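Local coordinates for protein hypoxanthine-guanine phosphoribosyltransferase (Leishmania tarentolae, PDB 1PZM) that probably converts guanine and hypoxanthine to GMP and IMP by transferring the 5-phosphoribosyl group from 5-phosphoribosyl pyrophosphate in purine salvage, and binds GMP, at residues F51-D56 with N118-L123; R25-Q30 with I172-A177; A35-C40 with A73-F78; Y136-M141 with L149-L154; K43-Y48 with E82-K87. All coordinates share one frame; numbering follows the deposited sequence.

Contact 1 (F51-D56 with N118-L123)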
# COMPACT_ATOMS: atom_id res chain seq x y z
N PHE A 51 5.43 -17.79 -19.61
CA PHE A 51 6.20 -18.13 -18.41
C PHE A 51 5.53 -19.13 -17.50
O PHE A 51 6.13 -19.62 -16.53
CB PHE A 51 6.64 -16.88 -17.64
CG PHE A 51 7.82 -16.18 -18.26
CD1 PHE A 51 8.86 -16.92 -18.83
CD2 PHE A 51 7.89 -14.78 -18.27
CE1 PHE A 51 9.96 -16.28 -19.42
CE2 PHE A 51 8.99 -14.12 -18.85
CZ PHE A 51 10.03 -14.88 -19.43
N HIS A 52 4.27 -19.43 -17.79
CA HIS A 52 3.55 -20.46 -17.04
C HIS A 52 3.40 -20.17 -15.54
O HIS A 52 3.42 -21.11 -14.73
CB HIS A 52 4.26 -21.81 -17.20
CG HIS A 52 4.12 -22.40 -18.57
ND1 HIS A 52 5.02 -22.13 -19.58
CD2 HIS A 52 3.19 -23.22 -19.10
CE1 HIS A 52 4.64 -22.77 -20.68
NE2 HIS A 52 3.54 -23.44 -20.41
N LEU A 53 3.24 -18.89 -15.18
CA LEU A 53 3.16 -18.50 -13.78
C LEU A 53 2.03 -19.20 -13.03
O LEU A 53 0.90 -19.30 -13.53
CB LEU A 53 2.97 -17.00 -13.63
CG LEU A 53 3.92 -16.15 -14.46
CD1 LEU A 53 3.54 -14.66 -14.39
CD2 LEU A 53 5.35 -16.41 -14.00
N THR A 54 2.34 -19.66 -11.82
CA THR A 54 1.36 -20.21 -10.88
C THR A 54 1.57 -19.56 -9.50
O THR A 54 2.45 -18.71 -9.35
CB THR A 54 1.56 -21.73 -10.76
OG1 THR A 54 2.86 -21.98 -10.21
CG2 THR A 54 1.62 -22.43 -12.15
N ALA A 55 0.80 -19.98 -8.49
CA ALA A 55 1.03 -19.55 -7.11
C ALA A 55 2.44 -19.87 -6.61
O ALA A 55 3.00 -19.12 -5.81
CB ALA A 55 -0.02 -20.17 -6.16
N ASP A 56 3.04 -20.98 -7.05
CA ASP A 56 4.42 -21.32 -6.64
C ASP A 56 5.51 -20.61 -7.42
O ASP A 56 6.67 -20.63 -7.03
CB ASP A 56 4.70 -22.81 -6.72
CG ASP A 56 4.43 -23.53 -5.42
OD1 ASP A 56 4.78 -23.03 -4.31
OD2 ASP A 56 3.86 -24.64 -5.45
N ASN A 118 15.82 -17.17 -8.92
CA ASN A 118 15.02 -17.98 -9.83
C ASN A 118 13.53 -17.55 -9.92
O ASN A 118 12.72 -18.28 -10.50
N ARG A 119 13.18 -16.38 -9.39
CA ARG A 119 11.78 -15.88 -9.44
C ARG A 119 11.59 -14.75 -10.45
O ARG A 119 12.57 -14.07 -10.83
CB ARG A 119 11.32 -15.39 -8.04
CG ARG A 119 11.42 -16.44 -6.95
CD ARG A 119 10.69 -17.71 -7.25
NE ARG A 119 10.78 -18.62 -6.13
CZ ARG A 119 10.43 -19.89 -6.15
NH1 ARG A 119 9.95 -20.44 -7.27
NH2 ARG A 119 10.56 -20.63 -5.05
N HIS A 120 10.36 -14.56 -10.89
CA HIS A 120 10.04 -13.48 -11.83
C HIS A 120 9.68 -12.25 -11.02
O HIS A 120 8.72 -12.26 -10.23
CB HIS A 120 8.90 -13.88 -12.76
CG HIS A 120 9.25 -15.01 -13.67
ND1 HIS A 120 10.17 -14.88 -14.70
CD2 HIS A 120 8.83 -16.30 -13.71
CE1 HIS A 120 10.28 -16.03 -15.34
NE2 HIS A 120 9.49 -16.91 -14.76
N ILE A 121 10.51 -11.21 -11.12
CA ILE A 121 10.26 -10.04 -10.27
C ILE A 121 10.03 -8.75 -11.07
O ILE A 121 10.57 -8.57 -12.16
CB ILE A 121 11.39 -9.84 -9.23
CG1 ILE A 121 12.69 -9.46 -9.91
CG2 ILE A 121 11.58 -11.07 -8.30
CD1 ILE A 121 13.77 -9.12 -8.90
N MET A 122 9.21 -7.88 -10.49
CA MET A 122 8.83 -6.64 -11.13
C MET A 122 8.92 -5.50 -10.13
O MET A 122 8.17 -5.48 -9.09
CB MET A 122 7.40 -6.72 -11.65
CG MET A 122 7.01 -5.43 -12.40
SD MET A 122 5.50 -5.56 -13.32
CE MET A 122 6.17 -6.64 -14.72
N LEU A 123 9.80 -4.55 -10.42
CA LEU A 123 9.93 -3.37 -9.56
C LEU A 123 8.81 -2.42 -9.89
O LEU A 123 8.54 -2.13 -11.09
CB LEU A 123 11.28 -2.66 -9.77
CG LEU A 123 12.51 -3.36 -9.19
CD1 LEU A 123 13.79 -2.78 -9.76
CD2 LEU A 123 12.49 -3.25 -7.67
O HOH W 1 8.85 -19.22 -15.60

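Contact 2 (R25-Q30 with I172-A177). Unlike the reference sequence in segment 172-177: R176 (reference His).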
# COMPACT_ATOMS: atom_id res chain seq x y z
N ARG A 25 -3.20 22.29 -10.57
CA ARG A 25 -4.04 21.60 -11.55
C ARG A 25 -3.96 20.10 -11.42
O ARG A 25 -2.95 19.54 -11.05
CB ARG A 25 -3.74 22.04 -12.99
CG ARG A 25 -2.41 21.65 -13.54
CD ARG A 25 -2.00 22.46 -14.78
NE ARG A 25 -0.62 22.13 -15.16
CZ ARG A 25 -0.30 21.18 -16.03
NH1 ARG A 25 -1.25 20.49 -16.68
NH2 ARG A 25 0.98 20.93 -16.28
N THR A 26 -5.08 19.47 -11.74
CA THR A 26 -5.18 18.04 -11.83
C THR A 26 -4.46 17.63 -13.09
O THR A 26 -4.80 18.14 -14.16
CB THR A 26 -6.67 17.67 -11.94
OG1 THR A 26 -7.31 18.12 -10.74
CG2 THR A 26 -6.89 16.14 -11.96
N LEU A 27 -3.49 16.73 -12.97
CA LEU A 27 -2.73 16.29 -14.11
C LEU A 27 -3.41 15.01 -14.65
O LEU A 27 -3.67 14.92 -15.84
CB LEU A 27 -1.26 16.01 -13.74
CG LEU A 27 -0.38 15.59 -14.96
CD1 LEU A 27 -0.25 16.70 -16.12
CD2 LEU A 27 1.02 15.12 -14.51
N VAL A 28 -3.75 14.05 -13.75
CA VAL A 28 -4.38 12.80 -14.17
C VAL A 28 -5.40 12.43 -13.11
O VAL A 28 -5.06 12.41 -11.92
CB VAL A 28 -3.36 11.61 -14.24
CG1 VAL A 28 -3.99 10.39 -14.96
CG2 VAL A 28 -2.00 12.05 -14.92
N THR A 29 -6.65 12.15 -13.53
CA THR A 29 -7.63 11.78 -12.57
C THR A 29 -7.42 10.32 -12.21
O THR A 29 -6.76 9.52 -12.96
CB THR A 29 -9.06 11.99 -13.06
OG1 THR A 29 -9.28 11.10 -14.18
CG2 THR A 29 -9.28 13.43 -13.56
N GLN A 30 -7.95 10.02 -11.05
CA GLN A 30 -8.07 8.65 -10.58
C GLN A 30 -8.61 7.64 -11.66
O GLN A 30 -8.00 6.55 -11.91
CB GLN A 30 -9.00 8.64 -9.33
CG GLN A 30 -9.54 7.27 -8.90
CD GLN A 30 -10.32 7.35 -7.60
OE1 GLN A 30 -9.70 7.31 -6.50
NE2 GLN A 30 -11.70 7.48 -7.69
N ILE A 172 2.29 6.06 -17.85
CA ILE A 172 2.00 7.40 -18.38
C ILE A 172 3.29 8.19 -18.49
O ILE A 172 4.06 8.18 -17.53
CB ILE A 172 1.04 8.14 -17.44
CG1 ILE A 172 -0.17 7.25 -17.12
CG2 ILE A 172 0.64 9.50 -18.05
CD1 ILE A 172 -1.15 7.90 -16.10
N THR A 173 3.51 8.87 -19.62
CA THR A 173 4.74 9.66 -19.82
C THR A 173 4.37 11.12 -19.69
O THR A 173 3.43 11.55 -20.33
CB THR A 173 5.32 9.35 -21.22
OG1 THR A 173 5.78 7.99 -21.21
CG2 THR A 173 6.63 10.20 -21.54
N ILE A 174 5.07 11.89 -18.85
CA ILE A 174 4.65 13.28 -18.59
C ILE A 174 5.84 14.19 -18.62
O ILE A 174 6.97 13.73 -18.47
CB ILE A 174 4.01 13.46 -17.19
CG1 ILE A 174 5.05 13.13 -16.10
CG2 ILE A 174 2.73 12.63 -17.03
CD1 ILE A 174 4.60 13.38 -14.63
N PRO A 175 5.61 15.48 -18.80
CA PRO A 175 6.74 16.41 -18.80
C PRO A 175 7.25 16.64 -17.38
O PRO A 175 6.72 16.09 -16.39
CB PRO A 175 6.20 17.68 -19.48
CG PRO A 175 4.72 17.59 -19.40
CD PRO A 175 4.31 16.15 -19.02
N ARG A 176 8.35 17.35 -17.27
CA ARG A 176 8.87 17.64 -15.95
C ARG A 176 7.87 18.51 -15.18
O ARG A 176 7.23 19.44 -15.72
CB ARG A 176 10.27 18.21 -16.03
CG ARG A 176 11.28 17.07 -16.20
CD ARG A 176 12.66 17.35 -15.68
NE ARG A 176 12.81 16.99 -14.27
CZ ARG A 176 13.70 17.55 -13.45
NH1 ARG A 176 14.52 18.49 -13.91
NH2 ARG A 176 13.79 17.18 -12.17
N ALA A 177 7.64 18.12 -13.96
CA ALA A 177 6.79 18.90 -13.12
C ALA A 177 6.78 18.18 -11.79
O ALA A 177 6.96 16.96 -11.71
CB ALA A 177 5.38 18.96 -13.72

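Contact 3 (A35-C40 with A73-F78)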
# COMPACT_ATOMS: atom_id res chain seq x y z
N ALA A 35 -7.89 3.42 -15.78
CA ALA A 35 -7.97 2.96 -17.15
C ALA A 35 -6.58 2.63 -17.76
O ALA A 35 -6.46 1.59 -18.42
CB ALA A 35 -8.75 3.96 -18.07
N ALA A 36 -5.55 3.46 -17.54
CA ALA A 36 -4.22 3.18 -18.13
C ALA A 36 -3.59 1.93 -17.42
O ALA A 36 -2.91 1.09 -18.04
CB ALA A 36 -3.25 4.43 -17.99
N THR A 37 -3.84 1.79 -16.13
CA THR A 37 -3.25 0.70 -15.38
C THR A 37 -3.90 -0.62 -15.76
O THR A 37 -3.19 -1.64 -15.85
CB THR A 37 -3.47 0.93 -13.90
OG1 THR A 37 -2.79 2.13 -13.52
CG2 THR A 37 -2.76 -0.17 -13.12
N ALA A 38 -5.22 -0.64 -15.95
CA ALA A 38 -5.93 -1.84 -16.47
C ALA A 38 -5.38 -2.34 -17.81
O ALA A 38 -5.21 -3.56 -18.01
CB ALA A 38 -7.48 -1.55 -16.58
N LYS A 39 -5.13 -1.41 -18.73
CA LYS A 39 -4.56 -1.72 -20.06
C LYS A 39 -3.15 -2.26 -19.89
O LYS A 39 -2.77 -3.25 -20.52
CB LYS A 39 -4.55 -0.50 -21.01
CG LYS A 39 -6.02 -0.13 -21.48
CD LYS A 39 -5.95 1.03 -22.49
CE LYS A 39 -7.23 1.07 -23.33
NZ LYS A 39 -7.17 1.97 -24.51
N CYS A 40 -2.38 -1.65 -18.97
CA CYS A 40 -0.97 -2.08 -18.81
C CYS A 40 -0.99 -3.49 -18.19
O CYS A 40 -0.24 -4.37 -18.59
CB CYS A 40 -0.21 -1.06 -17.94
SG CYS A 40 1.42 -1.66 -17.35
N ALA A 73 -1.15 -1.33 -4.71
CA ALA A 73 -2.44 -1.87 -4.26
C ALA A 73 -3.39 -2.00 -5.43
O ALA A 73 -4.14 -2.98 -5.51
CB ALA A 73 -3.05 -0.97 -3.22
N ASP A 74 -3.41 -0.98 -6.30
CA ASP A 74 -4.38 -0.96 -7.41
C ASP A 74 -3.88 -1.86 -8.58
O ASP A 74 -4.61 -2.65 -9.12
CB ASP A 74 -4.52 0.50 -7.90
CG ASP A 74 -5.33 1.38 -6.94
OD1 ASP A 74 -5.75 0.89 -5.83
OD2 ASP A 74 -5.57 2.60 -7.22
N LEU A 75 -2.59 -1.76 -8.92
CA LEU A 75 -2.03 -2.63 -9.97
C LEU A 75 -2.19 -4.09 -9.59
O LEU A 75 -2.52 -4.89 -10.46
CB LEU A 75 -0.55 -2.33 -10.23
CG LEU A 75 0.23 -3.26 -11.16
CD1 LEU A 75 -0.23 -3.26 -12.69
CD2 LEU A 75 1.80 -2.94 -11.05
N ALA A 76 -1.92 -4.45 -8.32
CA ALA A 76 -2.16 -5.83 -7.87
C ALA A 76 -3.57 -6.33 -8.23
O ALA A 76 -3.71 -7.43 -8.74
CB ALA A 76 -1.90 -6.06 -6.33
N ARG A 77 -4.58 -5.51 -7.97
CA ARG A 77 -5.97 -5.88 -8.28
C ARG A 77 -6.33 -5.94 -9.78
O ARG A 77 -7.03 -6.82 -10.22
CB ARG A 77 -6.94 -5.00 -7.50
CG ARG A 77 -6.89 -5.27 -5.97
CD ARG A 77 -7.68 -4.29 -5.18
NE ARG A 77 -7.01 -2.99 -5.00
CZ ARG A 77 -7.53 -2.08 -4.15
NH1 ARG A 77 -8.67 -2.40 -3.42
NH2 ARG A 77 -6.94 -0.91 -3.98
N PHE A 78 -5.81 -5.03 -10.59
CA PHE A 78 -5.89 -5.18 -12.04
C PHE A 78 -5.22 -6.45 -12.60
O PHE A 78 -5.73 -7.09 -13.54
CB PHE A 78 -5.34 -3.90 -12.75
CG PHE A 78 -6.23 -2.70 -12.56
CD1 PHE A 78 -5.75 -1.56 -11.93
CD2 PHE A 78 -7.58 -2.77 -12.95
CE1 PHE A 78 -6.62 -0.46 -11.69
CE2 PHE A 78 -8.47 -1.71 -12.71
CZ PHE A 78 -7.97 -0.53 -12.07

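Contact 4 (Y136-M141 with L149-L154)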
# COMPACT_ATOMS: atom_id res chain seq x y z
N TYR A 136 19.89 2.06 -9.23
CA TYR A 136 20.50 1.40 -8.07
C TYR A 136 19.68 0.15 -7.74
O TYR A 136 20.23 -0.95 -7.54
CB TYR A 136 20.50 2.34 -6.86
CG TYR A 136 20.96 1.69 -5.56
CD1 TYR A 136 22.31 1.50 -5.29
CD2 TYR A 136 20.03 1.28 -4.59
CE1 TYR A 136 22.72 0.91 -4.11
CE2 TYR A 136 20.44 0.68 -3.40
CZ TYR A 136 21.78 0.50 -3.18
OH TYR A 136 22.19 -0.07 -2.01
N LEU A 137 18.36 0.31 -7.70
CA LEU A 137 17.50 -0.77 -7.24
C LEU A 137 17.61 -1.94 -8.21
O LEU A 137 17.61 -3.10 -7.80
CB LEU A 137 16.04 -0.32 -7.12
CG LEU A 137 15.72 0.66 -5.98
CD1 LEU A 137 14.25 1.15 -6.08
CD2 LEU A 137 15.97 0.06 -4.61
N MET A 138 17.66 -1.61 -9.50
CA MET A 138 17.77 -2.62 -10.55
C MET A 138 19.04 -3.43 -10.37
O MET A 138 18.95 -4.66 -10.24
CB MET A 138 17.71 -1.98 -11.93
CG MET A 138 16.27 -1.51 -12.33
SD MET A 138 16.23 -0.79 -14.01
CE MET A 138 16.83 -2.17 -15.07
N ARG A 139 20.18 -2.75 -10.31
CA ARG A 139 21.48 -3.40 -10.11
C ARG A 139 21.42 -4.29 -8.87
O ARG A 139 21.91 -5.43 -8.87
CB ARG A 139 22.62 -2.37 -9.92
CG ARG A 139 22.86 -1.43 -11.12
CD ARG A 139 24.20 -0.63 -11.11
NE ARG A 139 24.25 0.23 -12.30
CZ ARG A 139 24.83 -0.08 -13.45
NH1 ARG A 139 25.48 -1.24 -13.60
NH2 ARG A 139 24.80 0.77 -14.46
N PHE A 140 20.82 -3.75 -7.82
CA PHE A 140 20.77 -4.45 -6.58
C PHE A 140 19.88 -5.71 -6.65
O PHE A 140 20.24 -6.74 -6.07
CB PHE A 140 20.35 -3.50 -5.48
CG PHE A 140 20.29 -4.14 -4.13
CD1 PHE A 140 21.40 -4.11 -3.29
CD2 PHE A 140 19.13 -4.78 -3.69
CE1 PHE A 140 21.35 -4.71 -2.02
CE2 PHE A 140 19.07 -5.38 -2.43
CZ PHE A 140 20.18 -5.34 -1.59
N MET A 141 18.75 -5.66 -7.34
CA MET A 141 17.89 -6.84 -7.45
C MET A 141 18.51 -7.90 -8.40
O MET A 141 18.37 -9.10 -8.15
CB MET A 141 16.44 -6.47 -7.87
CG MET A 141 15.65 -5.70 -6.78
SD MET A 141 15.61 -6.60 -5.21
CE MET A 141 15.25 -5.29 -3.93
N LEU A 149 13.79 -9.74 -14.50
CA LEU A 149 13.52 -8.49 -13.82
C LEU A 149 12.88 -7.51 -14.79
O LEU A 149 13.43 -7.23 -15.88
CB LEU A 149 14.82 -7.88 -13.33
CG LEU A 149 14.57 -6.44 -12.83
CD1 LEU A 149 13.71 -6.51 -11.54
CD2 LEU A 149 15.86 -5.64 -12.63
N LYS A 150 11.75 -6.95 -14.39
CA LYS A 150 11.11 -5.94 -15.22
C LYS A 150 10.71 -4.77 -14.30
O LYS A 150 10.67 -4.93 -13.07
CB LYS A 150 9.88 -6.48 -15.98
CG LYS A 150 10.15 -7.55 -17.08
CD LYS A 150 10.81 -7.00 -18.36
CE LYS A 150 11.38 -8.18 -19.20
NZ LYS A 150 12.54 -7.76 -20.08
N THR A 151 10.46 -3.60 -14.91
CA THR A 151 10.07 -2.42 -14.16
C THR A 151 8.78 -1.87 -14.67
O THR A 151 8.61 -1.69 -15.92
CB THR A 151 11.14 -1.32 -14.25
OG1 THR A 151 11.43 -1.06 -15.67
CG2 THR A 151 12.45 -1.80 -13.69
N VAL A 152 7.90 -1.52 -13.74
CA VAL A 152 6.69 -0.81 -14.12
C VAL A 152 6.66 0.52 -13.34
O VAL A 152 6.94 0.55 -12.12
CB VAL A 152 5.41 -1.66 -13.85
CG1 VAL A 152 5.34 -2.14 -12.35
CG2 VAL A 152 4.13 -0.90 -14.25
N VAL A 153 6.31 1.62 -14.03
CA VAL A 153 6.36 2.95 -13.42
C VAL A 153 5.07 3.67 -13.79
O VAL A 153 4.73 3.72 -15.00
CB VAL A 153 7.61 3.77 -14.05
CG1 VAL A 153 7.64 5.24 -13.57
CG2 VAL A 153 8.96 3.10 -13.69
N LEU A 154 4.40 4.31 -12.83
CA LEU A 154 3.12 4.96 -13.19
C LEU A 154 3.40 6.20 -14.02
O LEU A 154 2.82 6.40 -15.11
CB LEU A 154 2.24 5.31 -11.94
CG LEU A 154 0.91 6.03 -12.21
CD1 LEU A 154 -0.02 5.26 -13.18
CD2 LEU A 154 0.21 6.35 -10.85

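Contact 5 (K43-Y48 with E82-K87)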
# COMPACT_ATOMS: atom_id res chain seq x y z
N LYS A 43 -1.38 -5.98 -20.85
CA LYS A 43 -0.10 -6.14 -21.54
C LYS A 43 0.83 -7.11 -20.75
O LYS A 43 1.33 -8.09 -21.30
CB LYS A 43 0.61 -4.79 -21.69
CG LYS A 43 0.27 -3.92 -22.85
CD LYS A 43 1.26 -2.72 -22.89
CE LYS A 43 0.80 -1.58 -23.87
NZ LYS A 43 1.11 -0.16 -23.39
N ILE A 44 1.03 -6.84 -19.46
CA ILE A 44 1.85 -7.70 -18.57
C ILE A 44 1.46 -9.17 -18.67
O ILE A 44 2.30 -10.05 -18.85
CB ILE A 44 1.81 -7.17 -17.08
CG1 ILE A 44 2.58 -5.84 -16.97
CG2 ILE A 44 2.41 -8.22 -16.09
CD1 ILE A 44 2.58 -5.16 -15.49
N ALA A 45 0.15 -9.42 -18.60
CA ALA A 45 -0.39 -10.76 -18.65
C ALA A 45 0.01 -11.39 -19.97
O ALA A 45 0.39 -12.56 -20.01
CB ALA A 45 -1.91 -10.72 -18.53
N ALA A 46 -0.04 -10.61 -21.04
CA ALA A 46 0.18 -11.18 -22.36
C ALA A 46 1.67 -11.47 -22.47
O ALA A 46 2.07 -12.51 -23.00
CB ALA A 46 -0.27 -10.21 -23.52
N ASP A 47 2.48 -10.56 -21.92
CA ASP A 47 3.92 -10.69 -22.00
C ASP A 47 4.39 -11.84 -21.12
O ASP A 47 5.45 -12.40 -21.35
CB ASP A 47 4.60 -9.40 -21.58
CG ASP A 47 4.45 -8.28 -22.59
OD1 ASP A 47 4.15 -8.54 -23.80
OD2 ASP A 47 4.67 -7.09 -22.25
N TYR A 48 3.61 -12.23 -20.13
CA TYR A 48 4.09 -13.28 -19.22
C TYR A 48 3.44 -14.66 -19.45
O TYR A 48 3.76 -15.63 -18.74
CB TYR A 48 3.89 -12.86 -17.75
CG TYR A 48 4.95 -11.91 -17.21
CD1 TYR A 48 6.05 -12.39 -16.47
CD2 TYR A 48 4.87 -10.55 -17.45
CE1 TYR A 48 7.03 -11.51 -15.96
CE2 TYR A 48 5.84 -9.66 -16.95
CZ TYR A 48 6.91 -10.16 -16.22
OH TYR A 48 7.87 -9.29 -15.76
N GLU A 82 -6.74 -9.95 -14.56
CA GLU A 82 -6.15 -10.60 -15.72
C GLU A 82 -5.67 -12.03 -15.40
O GLU A 82 -5.07 -12.68 -16.25
CB GLU A 82 -5.01 -9.75 -16.31
CG GLU A 82 -5.37 -8.34 -16.81
CD GLU A 82 -6.61 -8.25 -17.74
OE1 GLU A 82 -6.83 -9.11 -18.63
OE2 GLU A 82 -7.40 -7.31 -17.56
N GLY A 83 -5.96 -12.54 -14.20
CA GLY A 83 -5.52 -13.87 -13.79
C GLY A 83 -4.02 -14.07 -13.61
O GLY A 83 -3.53 -15.19 -13.72
N VAL A 84 -3.26 -12.99 -13.40
CA VAL A 84 -1.84 -13.14 -13.15
C VAL A 84 -1.64 -13.36 -11.65
O VAL A 84 -1.98 -12.47 -10.86
CB VAL A 84 -1.10 -11.86 -13.50
CG1 VAL A 84 0.37 -12.05 -13.15
CG2 VAL A 84 -1.29 -11.54 -14.99
N PRO A 85 -1.06 -14.50 -11.23
CA PRO A 85 -0.92 -14.77 -9.81
C PRO A 85 0.18 -13.88 -9.28
O PRO A 85 1.21 -13.77 -9.96
CB PRO A 85 -0.53 -16.25 -9.74
CG PRO A 85 0.11 -16.56 -11.12
CD PRO A 85 -0.48 -15.57 -12.09
N VAL A 86 -0.03 -13.24 -8.12
CA VAL A 86 1.05 -12.40 -7.58
C VAL A 86 1.42 -12.64 -6.15
O VAL A 86 0.59 -13.14 -5.37
CB VAL A 86 0.85 -10.89 -7.80
CG1 VAL A 86 0.20 -10.52 -9.19
CG2 VAL A 86 0.29 -10.16 -6.64
N LYS A 87 2.66 -12.29 -5.82
CA LYS A 87 3.12 -12.12 -4.41
C LYS A 87 3.72 -10.72 -4.29
O LYS A 87 4.12 -10.11 -5.31
CB LYS A 87 4.12 -13.20 -4.01
CG LYS A 87 3.50 -14.59 -3.89
CD LYS A 87 4.56 -15.61 -3.42
CE LYS A 87 3.93 -17.01 -3.24
NZ LYS A 87 4.96 -18.12 -2.99

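Contact 1 (F51-D56 with N118-L123)
F51 and H120 each carry CG anti to the carbonyl carbon (chi1 -77° and -66°), and these two turns, one made in a loop and the other at the start of a strand, lay phenyl against imidazole. The pair is a face-to-face stack with ring centroids 4.5 Å apart and planes inclined by 26°. The imidazole presents its leading corner: H120 CE1 stands over the centre of the phenyl ring, 3.8 Å from F51 CG. A second hydrophobic group arrives at an oblique angle, where L53 CD2 comes within 3.5 Å of H120 CD2. How a single histidine can tie a loop to a sheet is illustrated here, since strand 120-125 belongs to the parallel core of the type I phosphoribosyltransferase fold and 51-56 lies in the link from helix 30-48 to strand 59-64. ND1 of H120 is hydrogen-bonded to S148 OG, which together with the F51 stack should limit rotation of the ring. A water in the ring plane donates to F51 O at 2.9 Å and may bridge to H120 NE2, though that 2.5 Å separation is too short to be trusted in detail. At the far end of the loop segment, D56 O is approached by R119, whose bent chain brings NH1 to 3.3 Å, at an angle too poor for a hydrogen bond. D56 OD1 stays 6.3 Å from R119 NH2.

Contact 2 (R25-Q30 with I172-A177)
A classic beta bulge, in which L27 and V28 both face I196 of strand 196-199, supplies the side chains that meet I174 and I172. The small antiparallel sheet holding the bulge is thereby joined to the end of strand 169-173 in the parallel core, a hood-on-core arrangement as in other type I phosphoribosyltransferases. The interface is apolar and comes in two separate pieces. V28 and I172 reach for each other tip to tip, V28 CG1 lying 3.9 Å from I172 CD1. L27 lies aslant on I174. The nucleotide pocket adjoins: I174 also rests on K157, whose NZ donates to A177 O, and A177 itself touches the bound GMP. V179, another residue that binds GMP, has its side chain about 4 Å from that of L27. With CG anti to the backbone N (chi1 -177°), L27 extends toward the isoleucine and sets one methyl against two, L27 CD2 lying 3.9 Å from I174 CG2 and 4.0 Å from I174 CD1.

Contact 3 (A35-C40 with A73-F78)
F78 leaves its helix with CB aimed at T37 and A38, and a chi1 of -69° sets the ring against the backbone of the facing helix. At the root of the ring, F78 CG lies 4.0 Å from A38 CA, which sits over one face. One flank then follows alanine: F78 CD2 is 3.8 Å from A38 CB, and CE2 is in contact with that methyl. The result is an off-centre CH-pi contact, A38 CB standing 4.3 Å from the ring centroid and 29° off its normal. The other flank meets threonine obliquely, with F78 CD1 at 3.5 Å from T37 CG2 and CE1 near T37 CB. T37 turns its methyl into the interface, where it also touches L75 CD1 at 4.0 Å, while OG1 is hydrogen-bonded back to V33 O. The segment axes pass 9.2 Å apart, crossing at -48°, with the phenyl ring laid on the small A38. R194 of the second subunit makes a cation-pi contact with the same phenyl ring, and D74 and R77 exchange salt bridges with their counterparts there. Such a pair of helices, packed over one face of a parallel sheet, belongs to the alpha/beta core of the phosphoribosyltransferase fold, here at the dimer interface.

Contact 4 (Y136-M141 with L149-L154)
M138 is the residue of its helix that touches both L149 and T151, which are alternate residues of the facing strand. Its far end meets T151: M138 SD lies 3.9 Å from T151 CG2, and the same methyl is 4.1 Å from M138 CG, the two side chains meeting at about a right angle. L149 CD2 lies against the helix backbone, 4.0 Å from M138 O, and is 4.2 Å from M138 CB. A chi1 of 170°, with CG anti to the backbone N, carries CD2 of the leucine out to the helix. T151 offers only its methyl here; OG1 is directed into a hydrogen bond with L166 O, a polar anchor beyond the interface. Around this close trio the contact thins. M141 starts toward the strand, but its end leads away; the nearest approach of its side chain is M141 CB to L149 CD1 at 4.6 Å, and I121 packs near that CB. R139, on the exposed side, points away and holds Q135 through NH2. The contact closes a beta-alpha-beta unit made of strand 127-128, helix 132-142 and strand 148-156, whose strand-to-helix loop holds the GMP-binding A131, with T133 in the first turn of the helix. In the sheet, strand 148-156 runs between strands 120-125 and 169-173, and L123 of the former completes the bed on which M138 rests.

Contact 5 (K43-Y48 with E82-K87)
Apolar contacts account for the whole direct meeting of A45 with V84 and E82, and a single methyl carries it. A45 CB lies 3.7 Å from V84 CG2 and 3.9 Å from E82 CB, lodging the alanine against the residues that flank G83. The valine branch also reaches the helix backbone, V84 CG2 being 3.8 Å from A45 CA. A chi1 of 177° puts V84 CG1 anti to the backbone N and CG2 anti to the carbonyl carbon, and it is CG2 that meets the alanine. Charge enters through E82, which gives only CB to the contact; beyond it the chain bends at chi2 (-49°), and OE2 forms a salt bridge with K42 of the same helix as A45. Backbone bonding shapes the other partner, for G83, with positive phi, is the C-prime residue of a Schellman motif that ends helix 69-81, its N bonded to A80 O and that of V84 to L79 O. From here the chain runs into strand 86-91, which pairs with strand 59-64, and V86 N is hydrogen-bonded to E192 of the second subunit. Helix 30-48 packs against both helix 69-81 and the sheet: I44 touches L79, as V84 does, and also L59 and M122.

How the contacts relate
One parallel sheet organises the set. Contacts 1 and 4 meet on neighbouring strands, where L123 O and V152 N are 2.8 Å apart, a probable hydrogen bond; contacts 4 and 2 meet likewise through I172 N and L154 O, also at 2.8 Å. Helix 30-48 serves both contact 3 and contact 5, and contact 3 rests on the strand of contact 4 through L75 and V152. Contact 5 adjoins contact 1, their centres 9 Å apart, with I44 and Y48 against M122. Contact 2 stands at the nucleotide end, with A177 touching GMP, whereas contact 1, 31 Å away between centres, is remote. In contact 4, the M138 side chain is about 11 Å from the ligand.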